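Local coordinates for SusD superfamily protein (Bacteroides fragilis, PDB 3L22), which probably binds sugars at the outer membrane as a member of the SusD family and also carries bound zinc ions, at residues M208-M212 against D333-C337; I381-K385 against D398-E404; V148-L152 against E432-N436. One frame throughout, in Å; residues are numbered along the deposited sequence. Where two conformers were deposited one is given.

Contact 1 (M208-M212 against D333-C337). With EDO (1,2-ethanediol), chain B.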
HETATM    1  N   MSE A 208     -12.216   0.856  -2.024  1.00 13.45           N
HETATM    2  CA  MSE A 208     -12.435  -0.534  -1.710  1.00 13.91           C
HETATM    3  C   MSE A 208     -11.613  -0.999  -0.511  1.00 13.76           C
HETATM    4  O   MSE A 208     -12.160  -1.662   0.365  1.00 13.02           O
HETATM    5  CB  MSE A 208     -12.172  -1.444  -2.891  1.00 14.94           C
HETATM    6  CG  MSE A 208     -12.344  -2.907  -2.515  1.00 16.35           C
HETATM    7 SE   MSE A 208     -12.539  -4.150  -4.014  0.75 22.09          SE
HETATM    8  CE  MSE A 208     -11.132  -3.575  -4.877  1.00  5.48           C
ATOM      9  N   ARG A 209     -10.322  -0.666  -0.475  1.00 13.74           N
ATOM     10  CA  ARG A 209      -9.496  -1.035   0.656  1.00 13.98           C
ATOM     11  C   ARG A 209     -10.032  -0.494   1.970  1.00 13.48           C
ATOM     12  O   ARG A 209     -10.025  -1.197   2.981  1.00 14.85           O
ATOM     13  CB  ARG A 209      -8.047  -0.565   0.474  1.00 13.92           C
ATOM     14  CG  ARG A 209      -7.280  -1.345  -0.578  1.00 15.58           C
ATOM     15  CD  ARG A 209      -5.792  -1.204  -0.285  1.00 17.49           C
ATOM     16  NE  ARG A 209      -4.860  -1.731  -1.266  1.00 15.49           N
ATOM     17  CZ  ARG A 209      -3.543  -1.637  -1.162  1.00 17.09           C
ATOM     18  NH1 ARG A 209      -2.980  -1.045  -0.097  1.00 17.46           N
ATOM     19  NH2 ARG A 209      -2.775  -2.152  -2.100  1.00 18.36           N
ATOM     20  N   VAL A 210     -10.483   0.749   1.957  1.00 12.80           N
ATOM     21  CA  VAL A 210     -11.005   1.357   3.145  1.00 11.63           C
ATOM     22  C   VAL A 210     -12.264   0.621   3.596  1.00 12.52           C
ATOM     23  O   VAL A 210     -12.396   0.271   4.755  1.00 11.68           O
ATOM     24  CB  VAL A 210     -11.276   2.863   2.938  1.00 11.62           C
ATOM     25  CG1 VAL A 210     -12.130   3.447   4.067  1.00 10.82           C
ATOM     26  CG2 VAL A 210      -9.938   3.609   2.821  1.00 11.95           C
ATOM     27  N   TYR A 211     -13.208   0.404   2.684  1.00 12.78           N
ATOM     28  CA  TYR A 211     -14.425  -0.282   3.070  1.00 11.42           C
ATOM     29  C   TYR A 211     -14.164  -1.706   3.550  1.00 11.33           C
ATOM     30  O   TYR A 211     -14.797  -2.151   4.502  1.00 10.83           O
ATOM     31  CB  TYR A 211     -15.473  -0.241   1.960  1.00 11.22           C
ATOM     32  CG  TYR A 211     -16.254   1.066   1.835  1.00 12.03           C
ATOM     33  CD1 TYR A 211     -16.865   1.659   2.943  1.00 12.50           C
ATOM     34  CD2 TYR A 211     -16.425   1.688   0.593  1.00 14.02           C
ATOM     35  CE1 TYR A 211     -17.630   2.822   2.818  1.00 12.99           C
ATOM     36  CE2 TYR A 211     -17.194   2.846   0.470  1.00 12.83           C
ATOM     37  CZ  TYR A 211     -17.767   3.416   1.579  1.00 14.27           C
ATOM     38  OH  TYR A 211     -18.548   4.547   1.475  1.00 17.99           O
HETATM   39  N   MSE A 212     -13.203  -2.411   2.968  1.00 11.79           N
HETATM   40  CA  MSE A 212     -12.855  -3.745   3.501  1.00 12.36           C
HETATM   41  C   MSE A 212     -12.349  -3.686   4.935  1.00 12.75           C
HETATM   42  O   MSE A 212     -12.702  -4.549   5.757  1.00 13.09           O
HETATM   43  CB  MSE A 212     -11.831  -4.449   2.618  1.00 11.60           C
HETATM   44  CG  MSE A 212     -12.415  -4.839   1.304  1.00 16.03           C
HETATM   45 SE   MSE A 212     -11.045  -5.577   0.119  0.75 22.47          SE
HETATM   46  CE  MSE A 212     -10.841  -7.248   0.816  1.00 12.66           C
ATOM     47  N   ASP A 333      -9.270  -8.837  -4.001  1.00 13.91           N
ATOM     48  CA  ASP A 333     -10.016  -8.052  -3.010  1.00 14.66           C
ATOM     49  C   ASP A 333     -11.529  -8.339  -3.174  1.00 14.51           C
ATOM     50  O   ASP A 333     -12.232  -8.612  -2.189  1.00 14.42           O
ATOM     51  CB  ASP A 333      -9.782  -6.526  -3.150  1.00 15.35           C
ATOM     52  CG  ASP A 333      -8.365  -6.040  -2.665  1.00 18.94           C
ATOM     53  OD1 ASP A 333      -7.651  -6.791  -2.016  1.00 18.59           O
ATOM     54  OD2 ASP A 333      -7.982  -4.871  -3.003  1.00 23.39           O
ATOM     55  N   LEU A 334     -12.022  -8.241  -4.416  1.00 14.13           N
ATOM     56  CA  LEU A 334     -13.421  -8.606  -4.716  1.00 13.76           C
ATOM     57  C   LEU A 334     -13.739 -10.037  -4.294  1.00 13.04           C
ATOM     58  O   LEU A 334     -14.785 -10.291  -3.713  1.00 12.08           O
ATOM     59  CB  LEU A 334     -13.762  -8.381  -6.199  1.00 13.48           C
ATOM     60  CG  LEU A 334     -13.938  -6.920  -6.625  1.00 14.14           C
ATOM     61  CD1 LEU A 334     -14.032  -6.808  -8.176  1.00 12.22           C
ATOM     62  CD2 LEU A 334     -15.161  -6.291  -5.947  1.00 13.83           C
ATOM     63  N   ALA A 335     -12.821 -10.971  -4.533  1.00 12.89           N
ATOM     64  CA  ALA A 335     -13.034 -12.360  -4.084  1.00 11.81           C
ATOM     65  C   ALA A 335     -13.255 -12.373  -2.573  1.00 12.26           C
ATOM     66  O   ALA A 335     -14.183 -13.025  -2.111  1.00 10.92           O
ATOM     67  CB  ALA A 335     -11.833 -13.229  -4.439  1.00 11.88           C
ATOM     68  N   GLU A 336     -12.411 -11.639  -1.806  1.00 11.62           N
ATOM     69  CA  GLU A 336     -12.551 -11.623  -0.349  1.00 12.27           C
ATOM     70  C   GLU A 336     -13.904 -11.031   0.033  1.00 11.68           C
ATOM     71  O   GLU A 336     -14.587 -11.564   0.904  1.00 12.89           O
ATOM     72  CB  GLU A 336     -11.384 -10.892   0.339  1.00 12.31           C
ATOM     73  CG  GLU A 336     -11.560 -10.722   1.852  1.00 12.77           C
ATOM     74  CD  GLU A 336     -10.357 -10.082   2.516  1.00 15.69           C
ATOM     75  OE1 GLU A 336      -9.391  -9.734   1.783  1.00 12.98           O
ATOM     76  OE2 GLU A 336     -10.387  -9.900   3.770  1.00 13.38           O
ATOM     77  N   CYS A 337     -14.299  -9.926  -0.597  1.00 12.16           N
ATOM     78  CA  CYS A 337     -15.593  -9.310  -0.298  1.00 11.09           C
ATOM     79  C   CYS A 337     -16.754 -10.271  -0.530  1.00 11.60           C
ATOM     80  O   CYS A 337     -17.630 -10.432   0.327  1.00 10.85           O
ATOM     81  CB  CYS A 337     -15.817  -8.074  -1.143  1.00 11.34           C
ATOM     82  SG  CYS A 337     -14.632  -6.782  -0.780  1.00 13.96           S
TER
HETATM   83  C1  EDO B  22      -5.942  -4.842   0.351  1.00 47.55           C
HETATM   84  O1  EDO B  22      -5.290  -5.356  -0.790  1.00 41.30           O
HETATM   85  C2  EDO B  22      -4.973  -4.234   1.378  1.00 48.39           C
HETATM   86  O2  EDO B  22      -5.828  -3.926   2.524  1.00 48.88           O
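Two methionines, both modelled as selenomethionine, bridge a wide gap between segments 208-212 and 333-337 of helices 200-213 and 327-339, and one of them ends against a carboxylate. The segment axes run roughly parallel, inclined by 30° and 11.2 Å apart at closest approach, so long side chains must fill the space between them. Met208 and Met212, one helical turn apart, both point toward the partner helix. Met208 meets the root of Asp333, its CE 3.7 Å from Asp333 CB, while its SE lies 3.9 Å from Leu334 CD2; Leu334 starts out facing away but its tip swings back. Met212 buries the most surface, with its CG 3.6 Å from Cys337 SG and its SE 3.6 Å from Asp333 CB. Its CE comes within 3.0 Å of Glu336 OE1. The acids are not left uncompensated in this buried setting: Glu336 pairs with Arg401 and Arg402, and Asp333 with Lys385. Arg209, whose main partner is Glu329, runs alongside Asp333, and a 1,2-ethanediol rests over its guanidinium, with O1 3.0 Å from Asp333 OD1. Cys337 also touches helix 217-225. Near-parallel packing of helix 200-213 against helix 327-339, with helix 217-225 following the former, is consistent with the tetratricopeptide-like helical repeats on which SusD-family proteins are built.

Contact 2 (I381-K385 against D398-E404). With EDO (1,2-ethanediol), chain B.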
ATOM      1  N   ILE A 381      -8.209 -17.647  -0.700  1.00 12.93           N
ATOM      2  CA  ILE A 381      -8.115 -16.258  -1.167  1.00 12.99           C
ATOM      3  C   ILE A 381      -6.978 -15.523  -0.444  1.00 13.57           C
ATOM      4  O   ILE A 381      -6.152 -14.867  -1.104  1.00 13.20           O
ATOM      5  CB  ILE A 381      -9.460 -15.500  -0.995  1.00 13.07           C
ATOM      6  CG1 ILE A 381     -10.535 -16.119  -1.914  1.00 12.71           C
ATOM      7  CG2 ILE A 381      -9.254 -13.964  -1.268  1.00 12.07           C
ATOM      8  CD1 ILE A 381     -11.995 -15.785  -1.540  1.00  8.17           C
ATOM      9  N   TYR A 382      -6.891 -15.684   0.888  1.00 13.09           N
ATOM     10  CA  TYR A 382      -5.798 -15.058   1.642  1.00 12.77           C
ATOM     11  C   TYR A 382      -4.414 -15.514   1.171  1.00 13.36           C
ATOM     12  O   TYR A 382      -3.522 -14.691   1.008  1.00 11.60           O
ATOM     13  CB  TYR A 382      -5.908 -15.312   3.140  1.00 12.37           C
ATOM     14  CG  TYR A 382      -7.214 -14.896   3.797  1.00 11.58           C
ATOM     15  CD1 TYR A 382      -8.019 -13.900   3.269  1.00 13.33           C
ATOM     16  CD2 TYR A 382      -7.646 -15.523   4.962  1.00 14.63           C
ATOM     17  CE1 TYR A 382      -9.246 -13.544   3.886  1.00 10.75           C
ATOM     18  CE2 TYR A 382      -8.875 -15.144   5.610  1.00 12.83           C
ATOM     19  CZ  TYR A 382      -9.649 -14.173   5.037  1.00 12.00           C
ATOM     20  OH  TYR A 382     -10.833 -13.813   5.622  1.00 12.50           O
ATOM     21  N   ASN A 383      -4.273 -16.829   0.934  1.00 13.21           N
ATOM     22  CA  ASN A 383      -3.014 -17.384   0.471  1.00 13.34           C
ATOM     23  C   ASN A 383      -2.651 -16.925  -0.944  1.00 13.08           C
ATOM     24  O   ASN A 383      -1.507 -16.608  -1.197  1.00 11.98           O
ATOM     25  CB  ASN A 383      -3.030 -18.910   0.522  1.00 12.44           C
ATOM     26  CG  ASN A 383      -2.869 -19.449   1.927  1.00 15.06           C
ATOM     27  OD1 ASN A 383      -2.279 -18.797   2.794  1.00 17.45           O
ATOM     28  ND2 ASN A 383      -3.396 -20.641   2.160  1.00 15.66           N
ATOM     29  N   GLU A 384      -3.623 -16.876  -1.841  1.00 13.07           N
ATOM     30  CA  GLU A 384      -3.369 -16.364  -3.187  1.00 13.54           C
ATOM     31  C   GLU A 384      -2.869 -14.912  -3.166  1.00 13.94           C
ATOM     32  O   GLU A 384      -1.939 -14.543  -3.883  1.00 13.38           O
ATOM     33  CB  GLU A 384      -4.617 -16.490  -4.067  1.00 12.95           C
ATOM     34  CG  GLU A 384      -4.307 -16.528  -5.580  1.00 13.73           C
ATOM     35  CD  GLU A 384      -3.610 -17.817  -6.035  1.00 14.50           C
ATOM     36  OE1 GLU A 384      -3.884 -18.919  -5.482  1.00 15.81           O
ATOM     37  OE2 GLU A 384      -2.827 -17.730  -6.997  1.00 15.55           O
ATOM     38  N   LYS A 385      -3.484 -14.107  -2.316  1.00 14.50           N
ATOM     39  CA  LYS A 385      -3.110 -12.709  -2.130  1.00 14.32           C
ATOM     40  C   LYS A 385      -1.669 -12.619  -1.566  1.00 13.30           C
ATOM     41  O   LYS A 385      -0.883 -11.800  -2.002  1.00 12.47           O
ATOM     42  CB  LYS A 385      -4.125 -12.052  -1.190  1.00 14.53           C
ATOM     43  CG  LYS A 385      -3.956 -10.551  -0.962  1.00 16.73           C
ATOM     44  CD  LYS A 385      -4.704  -9.735  -1.975  1.00 19.44           C
ATOM     45  CE  LYS A 385      -4.657  -8.221  -1.663  1.00 18.65           C
ATOM     46  NZ  LYS A 385      -5.444  -7.932  -0.444  1.00 21.46           N
ATOM     47  N   ASP A 398      -3.004  -6.431   5.295  1.00 14.64           N
ATOM     48  CA  ASP A 398      -4.072  -7.439   5.308  1.00 14.58           C
ATOM     49  C   ASP A 398      -4.170  -8.111   6.683  1.00 14.59           C
ATOM     50  O   ASP A 398      -5.281  -8.300   7.227  1.00 14.86           O
ATOM     51  CB  ASP A 398      -3.866  -8.476   4.194  1.00 14.44           C
ATOM     52  CG  ASP A 398      -4.282  -7.979   2.801  1.00 16.52           C
ATOM     53  OD1 ASP A 398      -4.965  -6.918   2.658  1.00 16.92           O
ATOM     54  OD2 ASP A 398      -3.953  -8.684   1.816  1.00 17.95           O
ATOM     55  N   ILE A 399      -3.016  -8.403   7.288  1.00 14.61           N
ATOM     56  CA  ILE A 399      -2.993  -9.034   8.620  1.00 13.57           C
ATOM     57  C   ILE A 399      -3.665  -8.106   9.656  1.00 13.96           C
ATOM     58  O   ILE A 399      -4.532  -8.505  10.459  1.00 12.39           O
ATOM     59  CB  ILE A 399      -1.541  -9.326   9.062  1.00 13.18           C
ATOM     60  CG1 ILE A 399      -0.945 -10.465   8.207  1.00 12.89           C
ATOM     61  CG2 ILE A 399      -1.479  -9.691  10.545  1.00 11.57           C
ATOM     62  CD1 ILE A 399       0.621 -10.667   8.298  1.00  9.17           C
HETATM   63  N   MSE A 400      -3.219  -6.854   9.635  1.00 13.72           N
HETATM   64  CA  MSE A 400      -3.687  -5.908  10.607  0.75 13.60           C
HETATM   65  C   MSE A 400      -5.174  -5.581  10.434  1.00 13.43           C
HETATM   66  O   MSE A 400      -5.894  -5.576  11.423  1.00 12.93           O
HETATM   67  CB  MSE A 400      -2.897  -4.622  10.555  0.75 14.88           C
HETATM   68  CG  MSE A 400      -3.034  -3.807  11.832  0.75 15.03           C
HETATM   69 SE   MSE A 400      -1.989  -2.233  11.507  0.56 17.86          SE
HETATM   70  CE  MSE A 400      -1.671  -1.707  13.365  0.75 10.68           C
ATOM     71  N   ARG A 401      -5.643  -5.335   9.220  1.00 13.32           N
ATOM     72  CA  ARG A 401      -7.058  -4.934   9.065  1.00 13.96           C
ATOM     73  C   ARG A 401      -7.982  -6.044   9.501  1.00 14.37           C
ATOM     74  O   ARG A 401      -9.036  -5.786  10.103  1.00 14.66           O
ATOM     75  CB  ARG A 401      -7.390  -4.432   7.666  1.00 14.29           C
ATOM     76  CG  ARG A 401      -7.384  -5.465   6.567  1.00 16.06           C
ATOM     77  CD  ARG A 401      -7.979  -4.866   5.309  1.00 16.90           C
ATOM     78  NE  ARG A 401      -7.699  -5.749   4.175  1.00 14.72           N
ATOM     79  CZ  ARG A 401      -8.374  -6.836   3.835  1.00 13.83           C
ATOM     80  NH1 ARG A 401      -9.449  -7.247   4.499  1.00 15.32           N
ATOM     81  NH2 ARG A 401      -7.961  -7.532   2.801  1.00 16.41           N
ATOM     82  N   ARG A 402      -7.552  -7.288   9.290  1.00 14.59           N
ATOM     83  CA  ARG A 402      -8.322  -8.417   9.780  1.00 14.43           C
ATOM     84  C   ARG A 402      -8.164  -8.710  11.279  1.00 14.87           C
ATOM     85  O   ARG A 402      -8.772  -9.620  11.757  1.00 14.37           O
ATOM     86  CB  ARG A 402      -8.060  -9.656   8.940  1.00 14.27           C
ATOM     87  CG  ARG A 402      -8.594  -9.533   7.505  1.00 15.18           C
ATOM     88  CD  ARG A 402      -8.674 -10.880   6.826  1.00 15.01           C
ATOM     89  NE  ARG A 402      -7.375 -11.410   6.398  1.00 14.00           N
ATOM     90  CZ  ARG A 402      -6.850 -11.284   5.177  1.00 14.61           C
ATOM     91  NH1 ARG A 402      -7.453 -10.578   4.227  1.00 15.16           N
ATOM     92  NH2 ARG A 402      -5.672 -11.858   4.905  1.00 15.22           N
ATOM     93  N   GLY A 403      -7.359  -7.938  12.014  1.00 16.15           N
ATOM     94  CA  GLY A 403      -7.170  -8.169  13.434  1.00 16.20           C
ATOM     95  C   GLY A 403      -6.478  -9.489  13.742  1.00 15.53           C
ATOM     96  O   GLY A 403      -6.651 -10.022  14.826  1.00 15.74           O
ATOM     97  N   GLU A 404      -5.677  -9.999  12.805  1.00 14.97           N
ATOM     98  CA  GLU A 404      -4.968 -11.239  13.000  1.00 14.80           C
ATOM     99  C   GLU A 404      -3.676 -11.018  13.751  1.00 14.95           C
ATOM    100  O   GLU A 404      -3.094  -9.918  13.730  1.00 14.44           O
ATOM    101  CB  GLU A 404      -4.652 -11.905  11.651  1.00 15.10           C
ATOM    102  CG  GLU A 404      -5.903 -12.321  10.820  1.00 15.78           C
ATOM    103  CD  GLU A 404      -5.609 -12.686   9.352  1.00 17.86           C
ATOM    104  OE1 GLU A 404      -4.411 -12.733   8.927  1.00 17.60           O
ATOM    105  OE2 GLU A 404      -6.598 -12.986   8.635  1.00 15.87           O
TER
HETATM  106  C1  EDO B  22      -5.942  -4.842   0.351  1.00 47.55           C
HETATM  107  O1  EDO B  22      -5.290  -5.356  -0.790  1.00 41.30           O
HETATM  108  C2  EDO B  22      -4.973  -4.234   1.378  1.00 48.39           C
HETATM  109  O2  EDO B  22      -5.828  -3.926   2.524  1.00 48.88           O
HETATM  110  O   HOH W   1      -3.965 -12.312   2.405  1.00 11.76           O
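Tyr382 and Arg402 face each other as flat plates: the guanidinium lies on the tyrosine ring with centres 3.7 Å apart and planes at 16°, and Arg402 CZ sits over the face of the Tyr382 ring, a cation-pi stack. Arg402 reaches this position by turning near its end, with chi1 m and chi2 t followed by chi3 at -75°. Glu404, with chi1 m and chi2 t, holds the headgroup through a salt bridge from Arg402 NE to Glu404 OE2 at 2.8 Å, and water 1 joins Arg402 NH2 to Tyr382 O, 3.1 and 2.8 Å away. Arg402 NH1 is engaged by Glu336. Next to the stack, Lys385 bends at chi2 (p, 89°) and at chi4 (m), bringing NZ to 2.8 Å from Asp398 OD2 in a salt bridge, with a weak bond to Asp398 OD1 at 3.3 Å. Arg401 adopts chi1 p, and its guanidinium turns back over the preceding turn, Arg401 NH2 lying 3.1 Å from Asp398 OD1. Asp398 thus balances two cations, Lys385 NZ and Arg401 NH2, only 4.1 Å apart, which also pair with Asp333 and Glu336 respectively. A 1,2-ethanediol accepts from both, at 2.6 Å from Lys385 NZ to O1 and 3.1 Å from Arg401 NE to O2. Gly403, at positive phi, ends helix 395-401 in a Schellman motif, just where Arg402 and Glu404 meet Tyr382. The Lys385-Asp398-Arg401 salt-bridge network and the cation-pi stack join helices 374-388 and 395-401 of the SusD-family region.

Contact 3 (V148-L152 against E432-N436)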
ATOM      1  N   VAL A 148      -4.289   9.229  14.535  1.00 15.16           N
ATOM      2  CA  VAL A 148      -3.319  10.292  14.265  1.00 13.50           C
ATOM      3  C   VAL A 148      -4.073  11.637  14.205  1.00 14.61           C
ATOM      4  O   VAL A 148      -5.282  11.644  14.018  1.00 14.39           O
ATOM      5  CB  VAL A 148      -2.548  10.030  12.956  1.00 13.49           C
ATOM      6  CG1 VAL A 148      -1.755   8.676  12.989  1.00 10.23           C
ATOM      7  CG2 VAL A 148      -3.457  10.122  11.721  1.00 11.73           C
ATOM      8  N   PRO A 149      -3.370  12.782  14.382  1.00 15.18           N
ATOM      9  CA  PRO A 149      -3.999  14.090  14.156  1.00 15.63           C
ATOM     10  C   PRO A 149      -4.461  14.278  12.729  1.00 16.65           C
ATOM     11  O   PRO A 149      -3.691  13.989  11.785  1.00 16.88           O
ATOM     12  CB  PRO A 149      -2.873  15.078  14.450  1.00 16.34           C
ATOM     13  CG  PRO A 149      -1.889  14.280  15.338  1.00 15.96           C
ATOM     14  CD  PRO A 149      -1.978  12.911  14.848  1.00 15.30           C
ATOM     15  N   LEU A 150      -5.702  14.750  12.579  1.00 16.29           N
ATOM     16  CA  LEU A 150      -6.287  14.936  11.281  1.00 16.71           C
ATOM     17  C   LEU A 150      -6.002  16.390  10.871  1.00 16.99           C
ATOM     18  O   LEU A 150      -6.805  17.281  11.115  1.00 16.43           O
ATOM     19  CB  LEU A 150      -7.793  14.616  11.316  1.00 16.75           C
ATOM     20  CG  LEU A 150      -8.576  14.678  10.000  1.00 18.54           C
ATOM     21  CD1 LEU A 150      -7.828  14.001   8.832  1.00 15.01           C
ATOM     22  CD2 LEU A 150      -9.946  14.027  10.191  1.00 18.56           C
ATOM     23  N   ARG A 151      -4.833  16.614  10.279  1.00 16.48           N
ATOM     24  CA  ARG A 151      -4.404  17.961   9.867  1.00 16.42           C
ATOM     25  C   ARG A 151      -4.870  18.239   8.435  1.00 16.18           C
ATOM     26  O   ARG A 151      -4.424  17.581   7.493  1.00 15.38           O
ATOM     27  CB  ARG A 151      -2.880  18.082   9.963  1.00 16.58           C
ATOM     28  CG  ARG A 151      -2.318  17.674  11.334  1.00 16.59           C
ATOM     29  CD  ARG A 151      -0.877  18.059  11.520  1.00 17.95           C
ATOM     30  NE  ARG A 151      -0.382  17.730  12.854  1.00 16.02           N
ATOM     31  CZ  ARG A 151      -0.572  18.457  13.948  1.00 17.63           C
ATOM     32  NH1 ARG A 151      -1.242  19.614  13.922  1.00 16.02           N
ATOM     33  NH2 ARG A 151      -0.049  18.027  15.091  1.00 16.01           N
ATOM     34  N   LEU A 152      -5.764  19.215   8.289  1.00 16.10           N
ATOM     35  CA  LEU A 152      -6.371  19.537   7.010  1.00 17.51           C
ATOM     36  C   LEU A 152      -6.233  21.000   6.576  1.00 17.92           C
ATOM     37  O   LEU A 152      -6.695  21.353   5.512  1.00 18.83           O
ATOM     38  CB  LEU A 152      -7.845  19.103   7.016  1.00 16.85           C
ATOM     39  CG  LEU A 152      -8.103  17.607   7.207  1.00 18.83           C
ATOM     40  CD1 LEU A 152      -9.633  17.356   7.395  1.00 15.79           C
ATOM     41  CD2 LEU A 152      -7.544  16.765   6.051  1.00 16.66           C
ATOM     42  N   GLU A 432       6.750  13.968  16.899  1.00 16.27           N
ATOM     43  CA  GLU A 432       5.446  14.543  17.188  1.00 16.21           C
ATOM     44  C   GLU A 432       5.299  14.915  18.668  1.00 16.74           C
ATOM     45  O   GLU A 432       4.791  16.012  19.002  1.00 17.02           O
ATOM     46  CB  GLU A 432       4.348  13.558  16.771  1.00 15.79           C
ATOM     47  CG  GLU A 432       2.904  14.029  16.953  1.00 16.00           C
ATOM     48  CD  GLU A 432       2.458  15.135  15.993  1.00 17.89           C
ATOM     49  OE1 GLU A 432       3.187  15.458  15.044  1.00 17.19           O
ATOM     50  OE2 GLU A 432       1.345  15.665  16.189  1.00 17.54           O
ATOM     51  N   LEU A 433       5.740  14.029  19.557  1.00 17.37           N
ATOM     52  CA  LEU A 433       5.534  14.229  20.995  1.00 17.68           C
ATOM     53  C   LEU A 433       6.189  15.513  21.496  1.00 18.81           C
ATOM     54  O   LEU A 433       5.658  16.154  22.399  1.00 19.10           O
ATOM     55  CB  LEU A 433       6.049  13.027  21.799  1.00 17.69           C
ATOM     56  CG  LEU A 433       5.392  11.644  21.598  1.00 15.74           C
ATOM     57  CD1 LEU A 433       6.090  10.678  22.564  1.00 13.49           C
ATOM     58  CD2 LEU A 433       3.885  11.685  21.839  1.00 11.07           C
ATOM     59  N   LEU A 434       7.313  15.898  20.891  1.00 19.81           N
ATOM     60  CA  LEU A 434       8.006  17.139  21.236  1.00 21.04           C
ATOM     61  C   LEU A 434       7.185  18.387  20.904  1.00 21.75           C
ATOM     62  O   LEU A 434       7.212  19.334  21.652  1.00 22.29           O
ATOM     63  CB  LEU A 434       9.383  17.218  20.545  1.00 21.20           C
ATOM     64  CG  LEU A 434      10.497  16.292  21.096  1.00 22.43           C
ATOM     65  CD1 LEU A 434      11.667  16.178  20.107  1.00 22.34           C
ATOM     66  CD2 LEU A 434      10.995  16.762  22.476  1.00 22.00           C
ATOM     67  N   LEU A 435       6.434  18.355  19.810  1.00 22.72           N
ATOM     68  CA  LEU A 435       5.706  19.527  19.308  1.00 23.35           C
ATOM     69  C   LEU A 435       4.216  19.555  19.641  1.00 23.09           C
ATOM     70  O   LEU A 435       3.631  20.635  19.616  1.00 23.98           O
ATOM     71  CB  LEU A 435       5.810  19.579  17.779  1.00 23.75           C
ATOM     72  CG  LEU A 435       7.203  19.741  17.185  1.00 25.15           C
ATOM     73  CD1 LEU A 435       7.101  19.592  15.668  1.00 26.96           C
ATOM     74  CD2 LEU A 435       7.815  21.076  17.586  1.00 25.01           C
ATOM     75  N   ASN A 436       3.591  18.405  19.894  1.00 21.68           N
ATOM     76  CA  ASN A 436       2.139  18.343  20.053  1.00 21.22           C
ATOM     77  C   ASN A 436       1.760  18.049  21.512  1.00 22.32           C
ATOM     78  O   ASN A 436       1.755  16.898  21.940  1.00 21.31           O
ATOM     79  CB  ASN A 436       1.580  17.293  19.083  1.00 20.42           C
ATOM     80  CG  ASN A 436       0.050  17.192  19.109  1.00 19.65           C
ATOM     81  OD1 ASN A 436      -0.621  17.788  19.969  1.00 16.28           O
ATOM     82  ND2 ASN A 436      -0.518  16.428  18.142  1.00 15.86           N
TER
HETATM   83  O   HOH W   2       1.457  15.535  12.911  1.00 21.13           O
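Residues 148-152 run as an irregular, largely extended loop, kinked at Leu150, where a weak bond from Arg151 N to Pro149 O (3.2 Å) closes an inverse gamma turn. Residues 432-436 instead begin in helix 430-435, with Asn436 N bonded to Glu432 O at 2.8 Å. The backbones stay well apart, Pro149 CA and Asn436 CA being 9.5 Å from each other, so side chains make the join. It ties the loop between helices 113-131 and 168-178, in the N-terminal half of this SusD-family protein, to the last helix of the chain. Arg151 NH2 forms a salt bridge with Glu432 OE2 at 3.0 Å and also bonds to the carbonyl of Asn161. The same oxygen, Glu432 OE2, accepts from Asn436 ND2 at 2.8 Å, an amide that Met163 O shares. Water 2 connects Arg151 NE (2.9 Å) to Glu432 OE1 (2.7 Å), and Trp85 donates to that second oxygen. Pro149 CG packs 3.6 Å from Glu432 OE2 and 3.8 Å from Asn436 ND2.

Followed from the N terminus, the chain first opens contact 3 at residues 148-152, then contact 1 at 208-212. Contact 1 closes after 120 intervening residues at 333-337, joining helix 200-213 to helix 327-339. Contact 2 opens and closes after it, across only 12 residues between helices 374-388 and 395-401. Contact 3 closes last, at 432-436, tying the loop before helix 168-178 to helix 430-435, so contacts 1 and 2 stand in series and both nest within its loop; none cross. Contacts 1 and 2 touch through salt bridges, Glu336 OE1 to Arg401 NH2 at 2.8 Å and Asp333 OD1 to Lys385 NZ at 2.9 Å, and share one ethanediol. Contact 3 lies apart, its centre about 30 and 29 Å from theirs.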